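Local coordinates for protein type I modular polyketide synthase (Streptomyces albus subsp. albus, PDB 6IYR) that probably selects an acyl-coenzyme A extender unit, such as malonyl-coenzyme A, and loads it onto an acyl carrier protein during salinomycin assembly, at residues L36-I41 / G429-F434; T44-L49 / R83-S88; K123-T128 / H444-D449; E270-W275 / D300-A305; E277-A282 / T290-D295. One frame throughout, in Å; residues are numbered along the deposited sequence.

Interaction 1 of 5, residues L36-I41 / G429-F434; sequences LTSALI and GGAARF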
# COMPACT_ATOMS: atom_id res chain seq x y z
N LEU A 36 2.14 -0.69 17.60
CA LEU A 36 2.59 -2.06 17.60
C LEU A 36 3.06 -2.45 18.98
O LEU A 36 3.68 -1.67 19.69
CB LEU A 36 3.77 -2.28 16.66
CG LEU A 36 3.50 -2.14 15.17
CD1 LEU A 36 4.82 -2.02 14.43
CD2 LEU A 36 2.70 -3.33 14.69
N THR A 37 3.00 -3.74 19.22
CA THR A 37 3.49 -4.27 20.44
C THR A 37 4.26 -5.54 20.10
O THR A 37 3.72 -6.46 19.48
CB THR A 37 2.31 -4.54 21.38
OG1 THR A 37 2.75 -4.40 22.73
CG2 THR A 37 1.74 -5.93 21.15
N SER A 38 5.57 -5.50 20.34
CA SER A 38 6.45 -6.55 19.84
C SER A 38 7.64 -6.81 20.77
O SER A 38 8.05 -5.92 21.53
CB SER A 38 7.01 -6.16 18.48
OG SER A 38 7.81 -7.22 18.00
N ALA A 39 8.19 -8.01 20.64
CA ALA A 39 9.45 -8.42 21.31
C ALA A 39 10.66 -7.92 20.56
O ALA A 39 11.75 -7.84 21.12
CB ALA A 39 9.51 -9.94 21.38
N LEU A 40 10.49 -7.66 19.26
CA LEU A 40 11.45 -6.90 18.45
C LEU A 40 11.43 -5.44 18.84
O LEU A 40 10.38 -4.79 18.74
CB LEU A 40 11.08 -6.99 16.98
CG LEU A 40 11.84 -7.84 15.99
CD1 LEU A 40 11.60 -7.25 14.61
CD2 LEU A 40 13.32 -7.90 16.30
N ILE A 41 12.57 -4.94 19.29
CA ILE A 41 12.71 -3.57 19.77
C ILE A 41 13.64 -2.74 18.87
O ILE A 41 14.70 -3.19 18.47
CB ILE A 41 13.23 -3.59 21.21
CG1 ILE A 41 12.18 -4.22 22.13
CG2 ILE A 41 13.51 -2.19 21.71
CD1 ILE A 41 12.79 -4.81 23.38
N GLY A 429 3.45 -10.92 7.66
CA GLY A 429 2.26 -10.16 7.92
C GLY A 429 2.15 -9.79 9.38
O GLY A 429 1.04 -9.59 9.87
N GLY A 430 3.28 -9.74 10.09
CA GLY A 430 3.29 -9.37 11.50
C GLY A 430 4.05 -8.10 11.85
O GLY A 430 4.48 -7.33 10.99
N ALA A 431 4.29 -7.93 13.14
CA ALA A 431 4.97 -6.75 13.64
C ALA A 431 6.42 -6.71 13.16
O ALA A 431 6.98 -5.64 12.97
CB ALA A 431 4.90 -6.71 15.16
N ALA A 432 7.01 -7.85 12.87
CA ALA A 432 8.41 -7.83 12.48
C ALA A 432 8.54 -7.04 11.20
O ALA A 432 9.41 -6.18 11.06
CB ALA A 432 8.94 -9.25 12.27
N ARG A 433 7.69 -7.35 10.23
CA ARG A 433 7.83 -6.72 8.93
C ARG A 433 7.36 -5.27 9.02
O ARG A 433 7.95 -4.35 8.46
CB ARG A 433 7.06 -7.49 7.86
CG ARG A 433 6.85 -6.72 6.57
CD ARG A 433 8.14 -6.19 5.95
NE ARG A 433 9.05 -7.28 5.65
CZ ARG A 433 10.30 -7.10 5.21
NH1 ARG A 433 11.08 -8.15 5.01
NH2 ARG A 433 10.75 -5.89 4.97
N PHE A 434 6.31 -5.06 9.77
CA PHE A 434 5.76 -3.73 9.89
C PHE A 434 6.81 -2.83 10.53
O PHE A 434 7.10 -1.77 10.00
CB PHE A 434 4.46 -3.78 10.70
CG PHE A 434 3.47 -2.68 10.34
CD1 PHE A 434 3.88 -1.36 10.19
CD2 PHE A 434 2.12 -2.95 10.23
CE1 PHE A 434 2.97 -0.34 9.90
CE2 PHE A 434 1.21 -1.95 9.93
CZ PHE A 434 1.64 -0.65 9.75
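Leu36 reaches the first turn of helix 431-443 with both its methyls: CD2 lies 4.1 Å from Ala431 CB, and CD1 lies 4.1 Å from Phe434 CB. Its CG sits beside the backbone N and anti to the carbonyl carbon (chi1 -68°), which sends the branched end to the helix. The Leu36 and Phe434 side chains cross obliquely, CD1 against the Phe434 CB methylene. The Phe434 ring itself meets that of Trp206. Ala431 CB takes a second partner, Ser38 CB, at 4.0 Å. The contact joins the N-terminal segment, probably the linker that precedes the acyltransferase core, whose strand 36-37 pairs in parallel with 453-454, to the start of helix 431-443, the last helix of the chain; Gly430 is its N-cap, and its O accepts from Phe434 N at 3.2 Å. Ser38 adds an ST turn: with OG anti to its own backbone N (chi1 -177°), the hydroxyl accepts from Leu40 N at 3.0 Å. Past this bend the chain swings Leu40 to the neighbouring helix position, where its CD1 rests 3.9 Å from Ala432 CA and also touches Ala432 CB. Leu435, one turn further on, receives Leu36 and Leu40 as well.

Interaction 2 of 5, residues T44-L49 / R83-S88; sequences TVSAKL and RAALES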
# COMPACT_ATOMS: atom_id res chain seq x y z
N THR A 44 17.26 3.48 17.54
CA THR A 44 17.48 4.44 16.49
C THR A 44 18.76 5.22 16.75
O THR A 44 19.12 5.48 17.87
CB THR A 44 16.28 5.42 16.37
OG1 THR A 44 16.10 6.14 17.58
CG2 THR A 44 15.03 4.66 16.08
N VAL A 45 19.47 5.52 15.69
CA VAL A 45 20.58 6.41 15.80
C VAL A 45 20.60 7.32 14.58
O VAL A 45 20.02 6.98 13.54
CB VAL A 45 21.87 5.57 15.90
CG1 VAL A 45 22.13 4.84 14.60
CG2 VAL A 45 23.04 6.46 16.27
N SER A 46 21.18 8.52 14.71
CA SER A 46 21.38 9.38 13.55
C SER A 46 22.65 10.20 13.66
O SER A 46 23.15 10.44 14.74
CB SER A 46 20.20 10.32 13.41
OG SER A 46 19.93 10.90 14.66
N ALA A 47 23.14 10.70 12.53
CA ALA A 47 24.28 11.60 12.52
C ALA A 47 24.13 12.56 11.35
O ALA A 47 23.18 12.49 10.57
CB ALA A 47 25.57 10.80 12.38
N LYS A 48 25.12 13.42 11.19
CA LYS A 48 25.09 14.37 10.12
C LYS A 48 25.57 13.74 8.85
O LYS A 48 25.16 14.13 7.78
CB LYS A 48 25.95 15.59 10.45
CG LYS A 48 25.18 16.66 11.19
CD LYS A 48 25.27 18.01 10.47
CE LYS A 48 25.06 19.17 11.43
NZ LYS A 48 26.24 19.35 12.32
N LEU A 49 26.38 12.69 8.95
CA LEU A 49 26.80 11.99 7.74
C LEU A 49 26.81 10.48 7.91
O LEU A 49 26.87 9.99 9.03
CB LEU A 49 28.20 12.42 7.34
CG LEU A 49 28.39 13.87 6.90
CD1 LEU A 49 28.82 14.73 8.08
CD2 LEU A 49 29.42 13.87 5.78
N ARG A 83 15.51 14.12 21.90
CA ARG A 83 16.54 14.34 20.89
C ARG A 83 15.98 14.36 19.48
O ARG A 83 15.24 13.46 19.06
CB ARG A 83 17.62 13.26 21.00
CG ARG A 83 18.43 13.32 22.29
CD ARG A 83 19.53 12.28 22.37
NE ARG A 83 20.23 12.33 23.65
CZ ARG A 83 21.16 11.46 24.03
NH1 ARG A 83 21.51 10.47 23.23
NH2 ARG A 83 21.75 11.59 25.22
N ALA A 84 16.37 15.39 18.74
CA ALA A 84 15.95 15.57 17.36
C ALA A 84 16.99 14.84 16.56
O ALA A 84 18.19 15.02 16.75
CB ALA A 84 15.91 17.03 16.99
N ALA A 85 16.51 14.00 15.67
CA ALA A 85 17.36 13.14 14.88
C ALA A 85 17.88 13.82 13.63
O ALA A 85 17.17 14.57 12.98
CB ALA A 85 16.62 11.87 14.52
N LEU A 86 19.13 13.54 13.31
CA LEU A 86 19.84 14.11 12.17
C LEU A 86 19.54 13.46 10.81
O LEU A 86 18.82 12.50 10.73
CB LEU A 86 21.33 14.17 12.46
CG LEU A 86 21.64 15.17 13.57
CD1 LEU A 86 21.14 16.55 13.19
CD2 LEU A 86 21.01 14.75 14.88
N GLU A 87 20.07 14.06 9.75
CA GLU A 87 19.88 13.61 8.38
C GLU A 87 20.27 12.18 7.98
O GLU A 87 19.59 11.57 7.18
CB GLU A 87 20.55 14.57 7.41
CG GLU A 87 19.91 15.95 7.42
CD GLU A 87 20.10 16.70 6.11
OE1 GLU A 87 21.01 16.34 5.33
OE2 GLU A 87 19.33 17.66 5.88
N SER A 88 21.38 11.66 8.47
CA SER A 88 21.78 10.32 8.12
C SER A 88 21.41 9.35 9.26
O SER A 88 21.56 9.69 10.45
CB SER A 88 23.27 10.34 7.77
OG SER A 88 23.84 9.09 8.06
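Ser46 holds OG between its backbone N and carbonyl carbon (chi1 47°), a rotamer that turns the hydroxyl to Leu86 N, which donates to it at 3.1 Å; Ser88, with OG anti to its N (chi1 151°), brings that oxygen to 3.3 Å from Leu49 C. These residues lie where strands 41-47 and 88-94 meet in the three-stranded antiparallel sheet of the N-terminal part of the chain, consistent with the linker that precedes the acyltransferase core in modular polyketide synthases. Ala47 and Ser88 form a hydrogen-bonded antiparallel pair: Ala47 N donates to Ser88 O at 2.8 Å, and Ser88 N returns a bond to Ala47 O at 2.9 Å. Both side chains lie on the face covered by helix 50-65, Ala47 on Ala52 and Ser88 on Leu53. Residues 83-87, ahead of the bridge, are not yet in the strand, and the Ser46 hydroxyl takes over as acceptor for their backbone. Leu86 packs closely here, its CB 3.1 Å from Ala47 O, while Ala85 CB lies 3.5 Å from Ser46 OG and also touches Trp442 of helix 431-443. Ser88 O receives a further CA-H...O contact from Ser46 CA, 3.1 Å away.

Interaction 3 of 5, residues K123-T128 / H444-D449; sequences KGADRT and HGVPVD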
# COMPACT_ATOMS: atom_id res chain seq x y z
N LYS A 123 13.72 15.44 1.44
CA LYS A 123 12.86 16.62 1.46
C LYS A 123 11.42 16.25 1.11
O LYS A 123 11.16 15.53 0.14
CB LYS A 123 13.42 17.66 0.46
CG LYS A 123 12.39 18.58 -0.17
CD LYS A 123 12.66 20.05 0.13
CE LYS A 123 11.82 20.52 1.31
NZ LYS A 123 12.32 21.80 1.89
N GLY A 124 10.50 16.66 1.96
CA GLY A 124 9.09 16.44 1.74
C GLY A 124 8.61 15.07 2.17
O GLY A 124 7.44 14.75 2.00
N ALA A 125 9.47 14.31 2.84
CA ALA A 125 9.11 12.97 3.30
C ALA A 125 8.06 13.00 4.38
O ALA A 125 7.26 12.06 4.53
CB ALA A 125 10.35 12.24 3.79
N ASP A 126 7.99 14.11 5.09
CA ASP A 126 6.97 14.25 6.13
C ASP A 126 5.62 14.61 5.55
O ASP A 126 4.62 14.67 6.25
CB ASP A 126 7.38 15.31 7.17
CG ASP A 126 7.78 16.63 6.53
OD1 ASP A 126 7.69 16.77 5.30
OD2 ASP A 126 8.25 17.51 7.27
N ARG A 127 5.59 14.98 4.29
CA ARG A 127 4.30 15.09 3.64
C ARG A 127 3.97 13.79 2.95
O ARG A 127 3.95 13.69 1.73
CB ARG A 127 4.31 16.26 2.71
CG ARG A 127 4.53 17.53 3.50
CD ARG A 127 3.94 18.71 2.78
NE ARG A 127 4.82 19.03 1.68
CZ ARG A 127 4.42 19.23 0.43
NH1 ARG A 127 5.33 19.55 -0.47
NH2 ARG A 127 3.14 19.19 0.12
N THR A 128 3.67 12.79 3.76
CA THR A 128 3.74 11.45 3.23
C THR A 128 2.44 11.03 2.53
O THR A 128 1.33 11.27 3.02
CB THR A 128 4.37 10.46 4.25
OG1 THR A 128 3.74 9.17 4.21
CG2 THR A 128 4.39 11.02 5.61
N HIS A 444 14.08 7.75 6.20
CA HIS A 444 13.97 8.64 5.06
C HIS A 444 13.32 9.95 5.46
O HIS A 444 13.15 10.85 4.63
CB HIS A 444 13.15 7.99 3.94
CG HIS A 444 13.86 6.88 3.26
ND1 HIS A 444 15.21 6.93 2.97
CD2 HIS A 444 13.47 5.62 2.95
CE1 HIS A 444 15.60 5.79 2.44
NE2 HIS A 444 14.54 5.00 2.35
N GLY A 445 12.91 10.04 6.72
CA GLY A 445 12.42 11.28 7.28
C GLY A 445 10.92 11.26 7.44
O GLY A 445 10.31 12.23 7.85
N VAL A 446 10.30 10.12 7.22
CA VAL A 446 8.90 10.02 7.59
C VAL A 446 8.81 10.05 9.10
O VAL A 446 9.55 9.33 9.77
CB VAL A 446 8.32 8.71 7.07
CG1 VAL A 446 6.87 8.58 7.47
CG2 VAL A 446 8.50 8.64 5.58
N PRO A 447 7.88 10.85 9.66
CA PRO A 447 7.91 11.14 11.10
C PRO A 447 7.26 10.06 11.96
O PRO A 447 6.32 10.33 12.69
CB PRO A 447 7.16 12.47 11.22
CG PRO A 447 6.24 12.50 10.04
CD PRO A 447 6.86 11.65 8.96
N VAL A 448 7.88 8.89 12.00
CA VAL A 448 7.46 7.86 12.90
C VAL A 448 7.64 8.36 14.34
O VAL A 448 8.63 9.02 14.66
CB VAL A 448 8.30 6.59 12.66
CG1 VAL A 448 7.94 5.48 13.65
CG2 VAL A 448 8.12 6.12 11.22
N ASP A 449 6.72 7.99 15.20
CA ASP A 449 6.83 8.25 16.62
C ASP A 449 7.14 6.97 17.37
O ASP A 449 6.27 6.11 17.58
CB ASP A 449 5.52 8.83 17.13
CG ASP A 449 5.58 9.18 18.62
OD1 ASP A 449 6.66 9.07 19.24
OD2 ASP A 449 4.54 9.52 19.19
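His444 touches Ala125 through its backbone: its carbonyl O lies 3.2 Å from Ala125 CB, while the imidazole leads away and makes a weak hydrogen bond from ND1 to Gly120 O. Gly445 follows with a positive phi of 106° and ends helix 431-443 in a Schellman motif; its C lies 3.8 Å from the same Ala125 methyl, so the alanine sits against the turn where the chain leaves the helix. Val446 divides its branches between two partners. CG1, anti to the backbone N (chi1 179°), meets Thr128 CG2 at 3.9 Å, the two side chains crossing at about a right angle. CG2, beside the backbone N, lies 3.8 Å from Ala125 O. Ala393 of strand 393-396, Val211 and Ala441 also pack on this valine. Pro447 sets CD and CG against Asp126, CD 3.8 Å from Asp126 CA and CG near Asp126 CB, while the carboxylate points away from the proline. Pro447 is also the centre of an inverse gamma turn, closed by Val448 N to Val446 O at 2.8 Å. Val448 then turns to Trp442, and the backbone of Asp449 bonds to Ala209. On the other side, Gly124 to Arg127 form a type I turn, with Arg127 N to Gly124 O at 3.0 Å. No hydrogen bond joins the two segments: this is van der Waals packing of two loops, one leading into strand 129-132 and the other out of helix 431-443, at the N-terminal ends of the two middle strands of the parallel sheet in the large, alpha/beta-hydrolase-like acyltransferase subdomain.

Interaction 4 of 5, residues E270-W275 / D300-A305; sequences ERISAW and DELMAA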
# COMPACT_ATOMS: atom_id res chain seq x y z
N GLU A 270 -1.97 3.45 -29.09
CA GLU A 270 -1.90 3.22 -30.52
C GLU A 270 -1.92 1.75 -30.88
O GLU A 270 -2.67 1.33 -31.74
CB GLU A 270 -0.66 3.86 -31.12
CG GLU A 270 -0.90 5.28 -31.62
CD GLU A 270 0.37 5.94 -32.14
OE1 GLU A 270 0.40 6.31 -33.33
OE2 GLU A 270 1.34 6.07 -31.35
N ARG A 271 -1.08 0.97 -30.24
CA ARG A 271 -1.09 -0.47 -30.45
C ARG A 271 -2.46 -1.14 -30.28
O ARG A 271 -2.91 -1.86 -31.16
CB ARG A 271 -0.07 -1.11 -29.54
CG ARG A 271 0.11 -2.59 -29.75
CD ARG A 271 0.99 -3.17 -28.67
NE ARG A 271 2.36 -2.63 -28.69
CZ ARG A 271 3.30 -3.03 -29.54
NH1 ARG A 271 4.52 -2.56 -29.45
NH2 ARG A 271 3.03 -3.92 -30.48
N ILE A 272 -3.15 -0.92 -29.17
CA ILE A 272 -4.42 -1.62 -28.93
C ILE A 272 -5.59 -1.09 -29.77
O ILE A 272 -6.68 -1.68 -29.82
CB ILE A 272 -4.83 -1.58 -27.46
CG1 ILE A 272 -5.25 -0.17 -27.06
CG2 ILE A 272 -3.69 -2.10 -26.60
CD1 ILE A 272 -5.90 -0.13 -25.70
N SER A 273 -5.34 0.01 -30.46
CA SER A 273 -6.39 0.71 -31.20
C SER A 273 -7.08 -0.20 -32.24
O SER A 273 -8.30 -0.21 -32.38
CB SER A 273 -5.76 1.90 -31.95
OG SER A 273 -6.80 2.59 -32.60
N ALA A 274 -6.26 -1.02 -32.87
CA ALA A 274 -6.66 -2.06 -33.82
C ALA A 274 -7.72 -3.02 -33.30
O ALA A 274 -8.57 -3.44 -34.05
CB ALA A 274 -5.43 -2.84 -34.25
N TRP A 275 -7.72 -3.32 -32.02
CA TRP A 275 -8.68 -4.28 -31.51
C TRP A 275 -9.99 -3.64 -31.14
O TRP A 275 -10.93 -4.34 -30.76
CB TRP A 275 -8.09 -4.98 -30.27
CG TRP A 275 -7.11 -6.07 -30.59
CD1 TRP A 275 -7.41 -7.39 -30.75
CD2 TRP A 275 -5.70 -5.96 -30.84
NE1 TRP A 275 -6.30 -8.09 -31.07
CE2 TRP A 275 -5.22 -7.25 -31.08
CE3 TRP A 275 -4.79 -4.90 -30.78
CZ2 TRP A 275 -3.88 -7.52 -31.27
CZ3 TRP A 275 -3.45 -5.18 -30.95
CH2 TRP A 275 -3.01 -6.48 -31.19
N ASP A 300 -4.42 -12.61 -25.75
CA ASP A 300 -3.38 -13.50 -26.32
C ASP A 300 -2.68 -12.85 -27.54
O ASP A 300 -1.48 -13.00 -27.73
CB ASP A 300 -3.99 -14.86 -26.76
CG ASP A 300 -4.41 -15.74 -25.58
OD1 ASP A 300 -3.84 -15.59 -24.49
OD2 ASP A 300 -5.36 -16.52 -25.72
N GLU A 301 -3.47 -12.28 -28.45
CA GLU A 301 -2.86 -11.72 -29.65
C GLU A 301 -2.15 -10.40 -29.39
O GLU A 301 -1.09 -10.15 -29.96
CB GLU A 301 -3.87 -11.57 -30.79
CG GLU A 301 -5.28 -11.45 -30.31
CD GLU A 301 -6.32 -11.77 -31.36
OE1 GLU A 301 -7.11 -10.85 -31.63
OE2 GLU A 301 -6.47 -12.95 -31.76
N LEU A 302 -2.57 -9.69 -28.35
CA LEU A 302 -1.79 -8.53 -27.89
C LEU A 302 -0.40 -8.91 -27.39
O LEU A 302 0.62 -8.33 -27.80
CB LEU A 302 -2.56 -7.78 -26.76
CG LEU A 302 -1.71 -6.65 -26.13
CD1 LEU A 302 -1.49 -5.59 -27.18
CD2 LEU A 302 -2.42 -6.08 -24.92
N MET A 303 -0.34 -9.95 -26.56
CA MET A 303 0.95 -10.41 -26.06
C MET A 303 1.90 -10.88 -27.18
O MET A 303 3.07 -10.54 -27.21
CB MET A 303 0.75 -11.53 -25.04
CG MET A 303 0.22 -11.04 -23.70
SD MET A 303 -0.15 -12.38 -22.56
CE MET A 303 1.45 -13.19 -22.47
N ALA A 304 1.37 -11.62 -28.13
CA ALA A 304 2.16 -12.07 -29.26
C ALA A 304 2.69 -10.87 -30.07
O ALA A 304 3.88 -10.77 -30.39
CB ALA A 304 1.30 -12.98 -30.14
N ALA A 305 1.82 -9.89 -30.29
CA ALA A 305 2.24 -8.69 -30.98
C ALA A 305 3.35 -7.95 -30.23
O ALA A 305 4.34 -7.51 -30.83
CB ALA A 305 1.03 -7.80 -31.23
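Glu301 OE1 is gripped by two donors: Trp275 NE1 at 2.9 Å and, in a salt bridge, Arg278 NH2. The indole bond is fairly straight, with an N-H...O angle of 153°; it uses the anti lone pair of the oxygen, which lies in the indole plane, while the carboxylate is turned 46° from that plane. The pairing fixes the rotation of the tryptophan at one end, and the remainder of the ring rests on helix 296-308. Ala305 CB lies at the edge of the indole, near its plane, 4.3 Å from Trp275 CH2; CZ3 lies 4.3 Å from Leu302 CD1, and CZ2 approaches the backbone at Leu302 N obliquely. Ala298 touches the ring as well. Helices 265-273 and 296-308 are the two helices of a ferredoxin-like small subdomain, lying on one face of its antiparallel sheet, and Leu302 sits between them and the strands. With CG anti to its backbone N (chi1 173°), Leu302 brings CD1 to 3.8 Å from Arg271 CD, the two side chains meeting at about a right angle. The same methyl is 4.2 Å from Ile272 CG2, and both Ile272 and Leu302 also press on Val292 of strand 289-294. Beyond its aliphatic part Arg271 bends at chi3; its guanidinium is held by salt bridges from NH1 to Glu263 and from NH2 to Asp309, the two acids probably stabilising its charge. Arg271 NH2 lies obliquely 3.8 Å from Ala305 O, and Cys306 also touches the arginine.

Interaction 5 of 5, residues E277-A282 / T290-D295; sequences ERLALA and TVVSGD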
# COMPACT_ATOMS: atom_id res chain seq x y z
N GLU A 277 -13.09 -2.19 -29.17
CA GLU A 277 -13.69 -2.54 -27.87
C GLU A 277 -13.30 -3.90 -27.27
O GLU A 277 -13.76 -4.25 -26.19
CB GLU A 277 -15.21 -2.49 -27.90
CG GLU A 277 -15.83 -1.91 -29.14
CD GLU A 277 -15.69 -0.43 -29.17
OE1 GLU A 277 -16.20 0.18 -30.13
OE2 GLU A 277 -15.03 0.11 -28.25
N ARG A 278 -12.49 -4.67 -27.98
CA ARG A 278 -12.04 -5.94 -27.46
C ARG A 278 -10.90 -5.77 -26.43
O ARG A 278 -10.56 -6.71 -25.75
CB ARG A 278 -11.60 -6.87 -28.59
CG ARG A 278 -12.68 -7.16 -29.62
CD ARG A 278 -12.17 -8.14 -30.65
NE ARG A 278 -11.94 -9.44 -30.06
CZ ARG A 278 -10.92 -10.22 -30.34
NH1 ARG A 278 -10.81 -11.38 -29.72
NH2 ARG A 278 -10.02 -9.86 -31.22
N LEU A 279 -10.31 -4.58 -26.38
CA LEU A 279 -9.21 -4.23 -25.49
C LEU A 279 -9.45 -2.83 -24.95
O LEU A 279 -10.24 -2.09 -25.51
CB LEU A 279 -7.85 -4.23 -26.20
CG LEU A 279 -7.33 -5.58 -26.68
CD1 LEU A 279 -5.99 -5.40 -27.35
CD2 LEU A 279 -7.23 -6.60 -25.54
N ALA A 280 -8.86 -2.52 -23.81
CA ALA A 280 -8.97 -1.18 -23.26
C ALA A 280 -7.70 -0.89 -22.48
O ALA A 280 -7.05 -1.80 -21.93
CB ALA A 280 -10.20 -1.06 -22.38
N LEU A 281 -7.32 0.38 -22.44
CA LEU A 281 -6.25 0.81 -21.55
C LEU A 281 -6.74 0.90 -20.11
O LEU A 281 -7.55 1.76 -19.75
CB LEU A 281 -5.68 2.16 -22.02
CG LEU A 281 -4.48 2.59 -21.14
CD1 LEU A 281 -3.36 1.57 -21.12
CD2 LEU A 281 -3.97 3.91 -21.67
N ALA A 282 -6.41 -0.10 -19.31
CA ALA A 282 -7.00 -0.18 -17.98
C ALA A 282 -6.23 0.65 -16.96
O ALA A 282 -6.84 1.31 -16.11
CB ALA A 282 -7.10 -1.62 -17.53
N THR A 290 2.08 -0.21 -18.17
CA THR A 290 0.65 -0.07 -18.40
C THR A 290 -0.01 -1.43 -18.31
O THR A 290 0.67 -2.46 -18.37
CB THR A 290 0.34 0.46 -19.81
OG1 THR A 290 0.60 -0.60 -20.73
CG2 THR A 290 1.20 1.64 -20.17
N VAL A 291 -1.32 -1.41 -18.09
CA VAL A 291 -2.12 -2.62 -18.02
C VAL A 291 -3.26 -2.48 -19.03
O VAL A 291 -3.93 -1.43 -19.10
CB VAL A 291 -2.63 -2.90 -16.58
CG1 VAL A 291 -3.51 -4.14 -16.57
CG2 VAL A 291 -1.46 -3.12 -15.62
N VAL A 292 -3.44 -3.52 -19.84
CA VAL A 292 -4.52 -3.59 -20.80
C VAL A 292 -5.51 -4.67 -20.44
O VAL A 292 -5.13 -5.77 -20.06
CB VAL A 292 -3.94 -3.88 -22.19
CG1 VAL A 292 -5.01 -4.16 -23.22
CG2 VAL A 292 -3.07 -2.72 -22.61
N SER A 293 -6.79 -4.34 -20.52
CA SER A 293 -7.81 -5.32 -20.16
C SER A 293 -8.63 -5.66 -21.39
O SER A 293 -8.72 -4.85 -22.28
CB SER A 293 -8.74 -4.77 -19.08
OG SER A 293 -9.58 -3.73 -19.54
N GLY A 294 -9.31 -6.81 -21.37
CA GLY A 294 -10.25 -7.15 -22.43
C GLY A 294 -10.46 -8.66 -22.55
O GLY A 294 -10.29 -9.42 -21.59
N ASP A 295 -10.91 -9.07 -23.72
CA ASP A 295 -11.34 -10.41 -23.96
C ASP A 295 -10.15 -11.35 -24.11
O ASP A 295 -9.06 -10.95 -24.52
CB ASP A 295 -12.26 -10.47 -25.18
CG ASP A 295 -13.60 -9.77 -24.94
OD1 ASP A 295 -14.51 -10.39 -24.33
OD2 ASP A 295 -13.72 -8.58 -25.31
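Val292 CG1 presses 3.4 Å from Ala280 O and 4.0 Å from Leu279 CD2, in the tight centre of two antiparallel strands. Here Ala280 and Ser293 form a hydrogen-bonded pair, with Ala280 N to Ser293 O at 2.8 Å and Ser293 N to Ala280 O at 2.9 Å; Ala282 N extends the ladder to Val291 O at 2.8 Å. Leu279, Leu281 and Val292 share the face turned to helices 265-273 and 296-308. Ser293 and Ala280 occupy the opposite face, where the Ser293 hydroxyl, between backbone N and carbonyl carbon (chi1 70°), bonds to Ser322 O. At Gly294 the backbones close to 4.4 Å between its CA and Leu279 CA, a distance that fits a residue without a side chain. The Arg278 and Asp295 end is looser and nearer solvent. Asp295 N still donates to Arg278 O at 3.1 Å, but the opposite charges stay apart, with Arg278 NE 5.1 Å from Asp295 OD2; Arg278 NH2 is instead salt-bridged to Glu301. Asp295 is the N-cap residue of helix 296-308. The whole is the hairpin of strands 2 and 3 of the ferredoxin-like small subdomain (strand order 4-1-3-2), with short strand 377-378 added alongside strand 2.

From the N terminus, interaction 1 opens at 36-41 and closes only at 429-434, joining the probable linker to the last long helix. Interaction 2 follows at once and closes a short loop of two helices within the N-terminal sheet, nested inside interaction 1. Interaction 3 opens at 123-128, after interaction 2 has closed, and ends past 429-434, so it crosses interaction 1; it joins the entrance of the large subdomain to its exit. Nested inside both are interaction 4 and, within that, interaction 5, which tie together the helices and the hairpin of the small subdomain. Their centres are 9 Å apart, and they touch through Ile272, Leu302 and Val292 and the Glu301-Arg278 salt bridge; interactions 1 and 4 lie about 46 Å apart, centre to centre.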